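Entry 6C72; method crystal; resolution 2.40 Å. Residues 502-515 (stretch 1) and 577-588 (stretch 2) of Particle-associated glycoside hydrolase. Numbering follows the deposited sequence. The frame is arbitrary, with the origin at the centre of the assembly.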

ATOM      1  N   VAL A 502      11.550   8.126 -56.299  1.00 27.99           N
ATOM      2  CA  VAL A 502      10.818   8.181 -55.034  1.00 28.55           C
ATOM      3  C   VAL A 502      10.986   6.884 -54.239  1.00 28.60           C
ATOM      4  O   VAL A 502      11.036   6.923 -53.007  1.00 29.00           O
ATOM      5  CB  VAL A 502       9.320   8.497 -55.236  1.00 29.14           C
ATOM      6  CG1 VAL A 502       9.117   9.878 -55.857  1.00 29.43           C
ATOM      7  CG2 VAL A 502       8.634   7.412 -56.074  1.00 29.02           C
ATOM      8  N   LEU A 503      11.086   5.729 -54.908  1.00 30.49           N
ATOM      9  CA  LEU A 503      11.164   4.476 -54.158  1.00 30.76           C
ATOM     10  C   LEU A 503      11.786   3.373 -55.000  1.00 30.43           C
ATOM     11  O   LEU A 503      11.876   3.469 -56.225  1.00 29.89           O
ATOM     12  CB  LEU A 503       9.787   4.017 -53.665  1.00 31.16           C
ATOM     13  CG  LEU A 503       8.712   3.707 -54.718  1.00 30.95           C
ATOM     14  CD1 LEU A 503       8.779   2.274 -55.215  1.00 30.71           C
ATOM     15  CD2 LEU A 503       7.325   3.998 -54.152  1.00 31.47           C
ATOM     16  N   THR A 504      12.201   2.309 -54.310  1.00 29.28           N
ATOM     17  CA  THR A 504      12.712   1.088 -54.922  1.00 29.33           C
ATOM     18  C   THR A 504      12.006  -0.094 -54.274  1.00 30.05           C
ATOM     19  O   THR A 504      12.079  -0.265 -53.052  1.00 30.84           O
ATOM     20  CB  THR A 504      14.227   0.976 -54.733  1.00 29.62           C
ATOM     21  OG1 THR A 504      14.870   2.060 -55.412  1.00 28.87           O
ATOM     22  CG2 THR A 504      14.756  -0.322 -55.291  1.00 30.01           C
ATOM     23  N   VAL A 505      11.324  -0.901 -55.080  1.00 28.75           N
ATOM     24  CA  VAL A 505      10.579  -2.050 -54.569  1.00 29.41           C
ATOM     25  C   VAL A 505      11.563  -3.186 -54.306  1.00 30.49           C
ATOM     26  O   VAL A 505      12.570  -3.316 -55.019  1.00 30.44           O
ATOM     27  CB  VAL A 505       9.461  -2.480 -55.539  1.00 28.79           C
ATOM     28  CG1 VAL A 505       8.429  -1.374 -55.693  1.00 28.22           C
ATOM     29  CG2 VAL A 505      10.046  -2.845 -56.886  1.00 28.29           C
ATOM     30  N   PRO A 506      11.321  -4.024 -53.305  1.00 26.84           N
ATOM     31  CA  PRO A 506      12.258  -5.108 -52.998  1.00 28.29           C
ATOM     32  C   PRO A 506      12.129  -6.249 -53.998  1.00 28.59           C
ATOM     33  O   PRO A 506      11.177  -6.334 -54.775  1.00 27.54           O
ATOM     34  CB  PRO A 506      11.832  -5.551 -51.591  1.00 29.40           C
ATOM     35  CG  PRO A 506      10.398  -5.218 -51.523  1.00 28.62           C
ATOM     36  CD  PRO A 506      10.192  -3.985 -52.360  1.00 27.03           C
ATOM     37  N   LEU A 507      13.110  -7.145 -53.951  1.00 30.98           N
ATOM     38  CA  LEU A 507      13.032  -8.371 -54.730  1.00 31.75           C
ATOM     39  C   LEU A 507      12.022  -9.328 -54.102  1.00 32.27           C
ATOM     40  O   LEU A 507      11.457  -9.060 -53.033  1.00 32.46           O
ATOM     41  CB  LEU A 507      14.408  -9.028 -54.821  1.00 32.43           C
ATOM     42  CG  LEU A 507      15.426  -8.309 -55.702  1.00 31.73           C
ATOM     43  CD1 LEU A 507      16.825  -8.822 -55.433  1.00 32.17           C
ATOM     44  CD2 LEU A 507      15.043  -8.510 -57.159  1.00 31.18           C
ATOM     45  N   ARG A 508      11.785 -10.453 -54.790  1.00 37.34           N
ATOM     46  CA  ARG A 508      10.972 -11.550 -54.251  1.00 37.30           C
ATOM     47  C   ARG A 508       9.639 -11.049 -53.704  1.00 36.56           C
ATOM     48  O   ARG A 508       9.223 -11.409 -52.602  1.00 36.98           O
ATOM     49  CB  ARG A 508      11.721 -12.312 -53.159  1.00 38.19           C
ATOM     50  CG  ARG A 508      13.154 -12.664 -53.479  1.00 38.57           C
ATOM     51  CD  ARG A 508      13.738 -13.429 -52.311  1.00 38.99           C
ATOM     52  NE  ARG A 508      15.146 -13.772 -52.477  1.00 39.25           N
ATOM     53  CZ  ARG A 508      15.824 -14.512 -51.606  1.00 39.55           C
ATOM     54  NH1 ARG A 508      15.219 -14.981 -50.518  1.00 39.62           N
ATOM     55  NH2 ARG A 508      17.101 -14.781 -51.819  1.00 39.75           N
ATOM     56  N   SER A 509       8.983 -10.165 -54.447  1.00 33.74           N
ATOM     57  CA  SER A 509       7.786  -9.544 -53.908  1.00 32.36           C
ATOM     58  C   SER A 509       6.933  -9.047 -55.058  1.00 31.34           C
ATOM     59  O   SER A 509       7.427  -8.835 -56.165  1.00 31.78           O
ATOM     60  CB  SER A 509       8.113  -8.382 -52.953  1.00 32.23           C
ATOM     61  OG  SER A 509       8.756  -7.296 -53.604  1.00 31.70           O
ATOM     62  N   GLY A 510       5.638  -8.941 -54.799  1.00 32.10           N
ATOM     63  CA  GLY A 510       4.710  -8.255 -55.681  1.00 31.22           C
ATOM     64  C   GLY A 510       4.263  -6.971 -54.994  1.00 30.69           C
ATOM     65  O   GLY A 510       3.983  -6.976 -53.795  1.00 31.48           O
ATOM     66  N   CYS A 511       4.206  -5.890 -55.752  1.00 39.90           N
ATOM     67  CA  CYS A 511       3.885  -4.592 -55.188  1.00 39.60           C
ATOM     68  C   CYS A 511       2.825  -3.906 -56.025  1.00 39.12           C
ATOM     69  O   CYS A 511       2.808  -4.031 -57.251  1.00 38.84           O
ATOM     70  CB  CYS A 511       5.114  -3.714 -55.101  1.00 39.29           C
ATOM     71  SG  CYS A 511       6.468  -4.499 -54.193  1.00 40.30           S
ATOM     72  N   LYS A 512       1.913  -3.225 -55.349  1.00 31.32           N
ATOM     73  CA  LYS A 512       0.940  -2.351 -55.984  1.00 31.20           C
ATOM     74  C   LYS A 512       1.113  -0.951 -55.398  1.00 31.41           C
ATOM     75  O   LYS A 512       1.021  -0.770 -54.177  1.00 32.51           O
ATOM     76  CB  LYS A 512      -0.480  -2.884 -55.772  1.00 32.12           C
ATOM     77  CG  LYS A 512      -1.553  -2.064 -56.453  1.00 32.38           C
ATOM     78  CD  LYS A 512      -2.897  -2.489 -55.977  1.00 33.50           C
ATOM     79  CE  LYS A 512      -3.984  -1.605 -56.531  1.00 33.99           C
ATOM     80  NZ  LYS A 512      -5.331  -2.054 -56.003  1.00 34.24           N
ATOM     81  N   ILE A 513       1.383   0.028 -56.262  1.00 31.99           N
ATOM     82  CA  ILE A 513       1.574   1.426 -55.868  1.00 32.00           C
ATOM     83  C   ILE A 513       0.368   2.220 -56.350  1.00 32.71           C
ATOM     84  O   ILE A 513       0.052   2.203 -57.541  1.00 32.26           O
ATOM     85  CB  ILE A 513       2.864   2.024 -56.457  1.00 30.86           C
ATOM     86  CG1 ILE A 513       4.112   1.322 -55.922  1.00 30.86           C
ATOM     87  CG2 ILE A 513       2.925   3.526 -56.157  1.00 30.88           C
ATOM     88  CD1 ILE A 513       4.656   0.261 -56.805  1.00 31.03           C
ATOM     89  N   THR A 514      -0.302   2.921 -55.442  1.00 26.70           N
ATOM     90  CA  THR A 514      -1.445   3.762 -55.787  1.00 27.23           C
ATOM     91  C   THR A 514      -1.053   5.221 -55.654  1.00 27.00           C
ATOM     92  O   THR A 514      -0.563   5.639 -54.605  1.00 26.51           O
ATOM     93  CB  THR A 514      -2.651   3.460 -54.900  1.00 27.97           C
ATOM     94  OG1 THR A 514      -2.968   2.071 -55.015  1.00 28.07           O
ATOM     95  CG2 THR A 514      -3.851   4.280 -55.344  1.00 28.77           C
ATOM     96  N   ILE A 515      -1.254   5.986 -56.717  1.00 26.32           N
ATOM     97  CA  ILE A 515      -0.870   7.388 -56.775  1.00 25.94           C
ATOM     98  C   ILE A 515      -2.139   8.186 -56.995  1.00 27.45           C
ATOM     99  O   ILE A 515      -2.888   7.906 -57.935  1.00 28.00           O
ATOM    100  CB  ILE A 515       0.133   7.649 -57.916  1.00 24.91           C
ATOM    101  CG1 ILE A 515       1.274   6.635 -57.880  1.00 23.86           C
ATOM    102  CG2 ILE A 515       0.714   9.051 -57.808  1.00 25.05           C
ATOM    103  CD1 ILE A 515       2.055   6.577 -59.172  1.00 24.06           C
ATOM    104  N   PHE A 577       0.701  14.863 -54.375  1.00 30.09           N
ATOM    105  CA  PHE A 577       0.256  13.507 -54.638  1.00 29.58           C
ATOM    106  C   PHE A 577       0.496  12.632 -53.418  1.00 29.03           C
ATOM    107  O   PHE A 577       1.468  12.827 -52.687  1.00 28.78           O
ATOM    108  CB  PHE A 577       0.978  12.932 -55.865  1.00 29.02           C
ATOM    109  CG  PHE A 577       0.607  13.611 -57.161  1.00 29.71           C
ATOM    110  CD1 PHE A 577       1.243  14.793 -57.553  1.00 30.20           C
ATOM    111  CD2 PHE A 577      -0.375  13.072 -57.985  1.00 30.13           C
ATOM    112  CE1 PHE A 577       0.898  15.421 -58.741  1.00 30.94           C
ATOM    113  CE2 PHE A 577      -0.722  13.679 -59.176  1.00 30.97           C
ATOM    114  CZ  PHE A 577      -0.079  14.855 -59.563  1.00 31.29           C
ATOM    115  N   ILE A 578      -0.413  11.695 -53.178  1.00 28.39           N
ATOM    116  CA  ILE A 578      -0.246  10.682 -52.145  1.00 27.99           C
ATOM    117  C   ILE A 578       0.159   9.381 -52.826  1.00 27.35           C
ATOM    118  O   ILE A 578      -0.436   8.991 -53.842  1.00 27.51           O
ATOM    119  CB  ILE A 578      -1.534  10.491 -51.332  1.00 28.64           C
ATOM    120  CG1 ILE A 578      -2.053  11.827 -50.753  1.00 29.23           C
ATOM    121  CG2 ILE A 578      -1.307   9.438 -50.262  1.00 28.27           C
ATOM    122  CD1 ILE A 578      -1.148  12.518 -49.705  1.00 28.92           C
ATOM    123  N   VAL A 579       1.159   8.700 -52.275  1.00 25.48           N
ATOM    124  CA  VAL A 579       1.669   7.459 -52.850  1.00 24.90           C
ATOM    125  C   VAL A 579       1.580   6.363 -51.789  1.00 25.13           C
ATOM    126  O   VAL A 579       2.203   6.461 -50.721  1.00 25.27           O
ATOM    127  CB  VAL A 579       3.108   7.626 -53.362  1.00 24.42           C
ATOM    128  CG1 VAL A 579       3.629   6.331 -53.937  1.00 23.93           C
ATOM    129  CG2 VAL A 579       3.170   8.746 -54.394  1.00 24.56           C
ATOM    130  N   LYS A 580       0.783   5.340 -52.065  1.00 30.35           N
ATOM    131  CA  LYS A 580       0.618   4.209 -51.165  1.00 30.82           C
ATOM    132  C   LYS A 580       1.187   2.960 -51.828  1.00 30.65           C
ATOM    133  O   LYS A 580       0.957   2.730 -53.021  1.00 30.53           O
ATOM    134  CB  LYS A 580      -0.854   4.018 -50.803  1.00 31.62           C
ATOM    135  CG  LYS A 580      -1.155   2.831 -49.890  1.00 32.11           C
ATOM    136  CD  LYS A 580      -2.632   2.851 -49.501  1.00 32.62           C
ATOM    137  CE  LYS A 580      -2.999   1.753 -48.511  1.00 32.92           C
ATOM    138  NZ  LYS A 580      -3.023   0.384 -49.132  1.00 33.20           N
ATOM    139  N   VAL A 581       1.955   2.176 -51.067  1.00 32.67           N
ATOM    140  CA  VAL A 581       2.561   0.947 -51.560  1.00 32.76           C
ATOM    141  C   VAL A 581       2.031  -0.240 -50.762  1.00 33.85           C
ATOM    142  O   VAL A 581       2.047  -0.223 -49.526  1.00 34.28           O
ATOM    143  CB  VAL A 581       4.093   0.989 -51.474  1.00 32.26           C
ATOM    144  CG1 VAL A 581       4.656  -0.151 -52.299  1.00 32.12           C
ATOM    145  CG2 VAL A 581       4.609   2.310 -51.983  1.00 31.45           C
ATOM    146  N   ASP A 582       1.601  -1.280 -51.475  1.00 36.30           N
ATOM    147  CA  ASP A 582       1.244  -2.572 -50.896  1.00 37.07           C
ATOM    148  C   ASP A 582       2.288  -3.587 -51.344  1.00 37.34           C
ATOM    149  O   ASP A 582       2.509  -3.763 -52.546  1.00 36.55           O
ATOM    150  CB  ASP A 582      -0.148  -3.025 -51.351  1.00 37.09           C
ATOM    151  CG  ASP A 582      -1.235  -1.987 -51.087  1.00 37.08           C
ATOM    152  OD1 ASP A 582      -1.094  -1.167 -50.153  1.00 37.09           O
ATOM    153  OD2 ASP A 582      -2.259  -2.012 -51.802  1.00 37.11           O
ATOM    154  N   VAL A 583       2.936  -4.247 -50.390  1.00 25.46           N
ATOM    155  CA  VAL A 583       3.989  -5.213 -50.687  1.00 26.11           C
ATOM    156  C   VAL A 583       3.523  -6.592 -50.235  1.00 26.59           C
ATOM    157  O   VAL A 583       3.137  -6.779 -49.073  1.00 27.29           O
ATOM    158  CB  VAL A 583       5.326  -4.847 -50.012  1.00 26.47           C
ATOM    159  CG1 VAL A 583       6.408  -5.853 -50.383  1.00 26.69           C
ATOM    160  CG2 VAL A 583       5.755  -3.430 -50.372  1.00 24.76           C
ATOM    161  N   PHE A 584       3.573  -7.551 -51.157  1.00 30.62           N
ATOM    162  CA  PHE A 584       3.305  -8.959 -50.896  1.00 31.17           C
ATOM    163  C   PHE A 584       4.647  -9.679 -50.921  1.00 31.63           C
ATOM    164  O   PHE A 584       5.363  -9.602 -51.925  1.00 30.60           O
ATOM    165  CB  PHE A 584       2.378  -9.548 -51.966  1.00 30.27           C
ATOM    166  CG  PHE A 584       1.073  -8.814 -52.133  1.00 29.97           C
ATOM    167  CD1 PHE A 584       1.022  -7.579 -52.756  1.00 29.12           C
ATOM    168  CD2 PHE A 584      -0.118  -9.378 -51.680  1.00 30.37           C
ATOM    169  CE1 PHE A 584      -0.177  -6.912 -52.905  1.00 29.10           C
ATOM    170  CE2 PHE A 584      -1.325  -8.716 -51.831  1.00 29.95           C
ATOM    171  CZ  PHE A 584      -1.350  -7.479 -52.443  1.00 29.61           C
ATOM    172  N   SER A 585       4.990 -10.388 -49.847  1.00 30.23           N
ATOM    173  CA  SER A 585       6.278 -11.069 -49.829  1.00 30.97           C
ATOM    174  C   SER A 585       6.178 -12.328 -48.985  1.00 32.12           C
ATOM    175  O   SER A 585       5.222 -12.524 -48.234  1.00 32.38           O
ATOM    176  CB  SER A 585       7.383 -10.163 -49.296  1.00 32.12           C
ATOM    177  OG  SER A 585       7.192  -9.906 -47.921  1.00 33.33           O
ATOM    178  N   ALA A 586       7.200 -13.175 -49.094  1.00 26.91           N
ATOM    179  CA  ALA A 586       7.268 -14.394 -48.294  1.00 27.97           C
ATOM    180  C   ALA A 586       8.105 -14.237 -47.035  1.00 29.58           C
ATOM    181  O   ALA A 586       8.088 -15.126 -46.178  1.00 30.28           O
ATOM    182  CB  ALA A 586       7.842 -15.547 -49.129  1.00 27.63           C
ATOM    183  N   LEU A 587       8.857 -13.152 -46.920  1.00 33.71           N
ATOM    184  CA  LEU A 587       9.745 -12.916 -45.798  1.00 34.68           C
ATOM    185  C   LEU A 587       9.668 -11.451 -45.422  1.00 34.08           C
ATOM    186  O   LEU A 587       9.435 -10.596 -46.285  1.00 33.41           O
ATOM    187  CB  LEU A 587      11.206 -13.268 -46.098  1.00 35.61           C
ATOM    188  CG  LEU A 587      11.593 -14.736 -46.193  1.00 36.10           C
ATOM    189  CD1 LEU A 587      13.052 -14.815 -46.645  1.00 36.88           C
ATOM    190  CD2 LEU A 587      11.368 -15.455 -44.857  1.00 36.44           C
ATOM    191  N   PRO A 588       9.829 -11.135 -44.138  1.00 39.40           N
ATOM    192  CA  PRO A 588       9.858  -9.721 -43.745  1.00 38.42           C
ATOM    193  C   PRO A 588      10.977  -8.943 -44.418  1.00 37.99           C
ATOM    194  O   PRO A 588      10.798  -7.754 -44.704  1.00 36.76           O
ATOM    195  CB  PRO A 588      10.045  -9.786 -42.223  1.00 38.59           C
ATOM    196  CG  PRO A 588       9.594 -11.166 -41.839  1.00 39.46           C
ATOM    197  CD  PRO A 588       9.945 -12.045 -42.987  1.00 40.06           C
TER
HETATM  198  O   HOH W   1       9.741 -12.683 -50.362  1.00 31.80           O

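An antiparallel pair of β-strands alternates in two ways at once: hydrogen-bonded pairs alternate with non-hydrogen-bonded ones, and side chains alternate between the two faces of the sheet. The strand that passes through G510 to I515 and beyond, and the partner that enters before F577 and ends at S585, illustrate both, their directions differing by 165°.

Stretch 1 first contributes from outside this pairing. L503 lies in a preceding strand, yet its CD2 reaches V581 CG2 at 3.9 Å, adding to an apolar layer that the later residues build up. P506, in the connecting loop, does the same farther along, with its CG 4.2 Å from V583 CG1. At R508 the direct backbone ladder has not yet begun, and water 1 spans the gap: it donates to R508 O at 2.6 Å and accepts from A586 N at 2.9 Å, so two polar groups too far apart to bond directly are both satisfied.

S509 lies opposite S585, their CB atoms 4.1 Å apart, but the two hydroxyls do not bond each other; S585 OG instead donates to L587 O at 2.9 Å within its own stretch. The ladder proper starts at G510, whose N donates to F584 O at 3.0 Å while F584 N returns a bond to G510 O at 2.7 Å. The G510 carbonyl oxygen also sits at the edge of the F584 ring, near its plane.

C511 turns to the other face, where its SG meets V583 CG2 at 4.0 Å. Non-hydrogen-bonded pairs of this kind bring CA atoms closer, and C511 CA lies 3.1 Å from D582 O in a CA–H···O contact.

K512 and D582 form the next bonded pair, K512 N to D582 O at 2.9 Å and D582 N to K512 O at 2.8 Å. Opposite charges facing across strands need not join, however. The end of K512 leads away and is hydrogen-bonded elsewhere in the structure, whereas D582 OD1 takes a salt bridge from K580 NZ at 2.7 Å, two residues back on the same strand and therefore on the same face.

I513 returns to the apolar side, touching V579 CG1 through CG2 at 3.6 Å and V581 CG1 through CG1 at 3.9 Å. T514 closes the third bonded pair: its N donates to K580 O at 2.7 Å, and K580 N to T514 O at 2.9 Å. Finally, I515 CG2 lies 4.2 Å from both V579 CG2 and F577 CD2, continuing the hydrophobic face while the backbone amides hold the register.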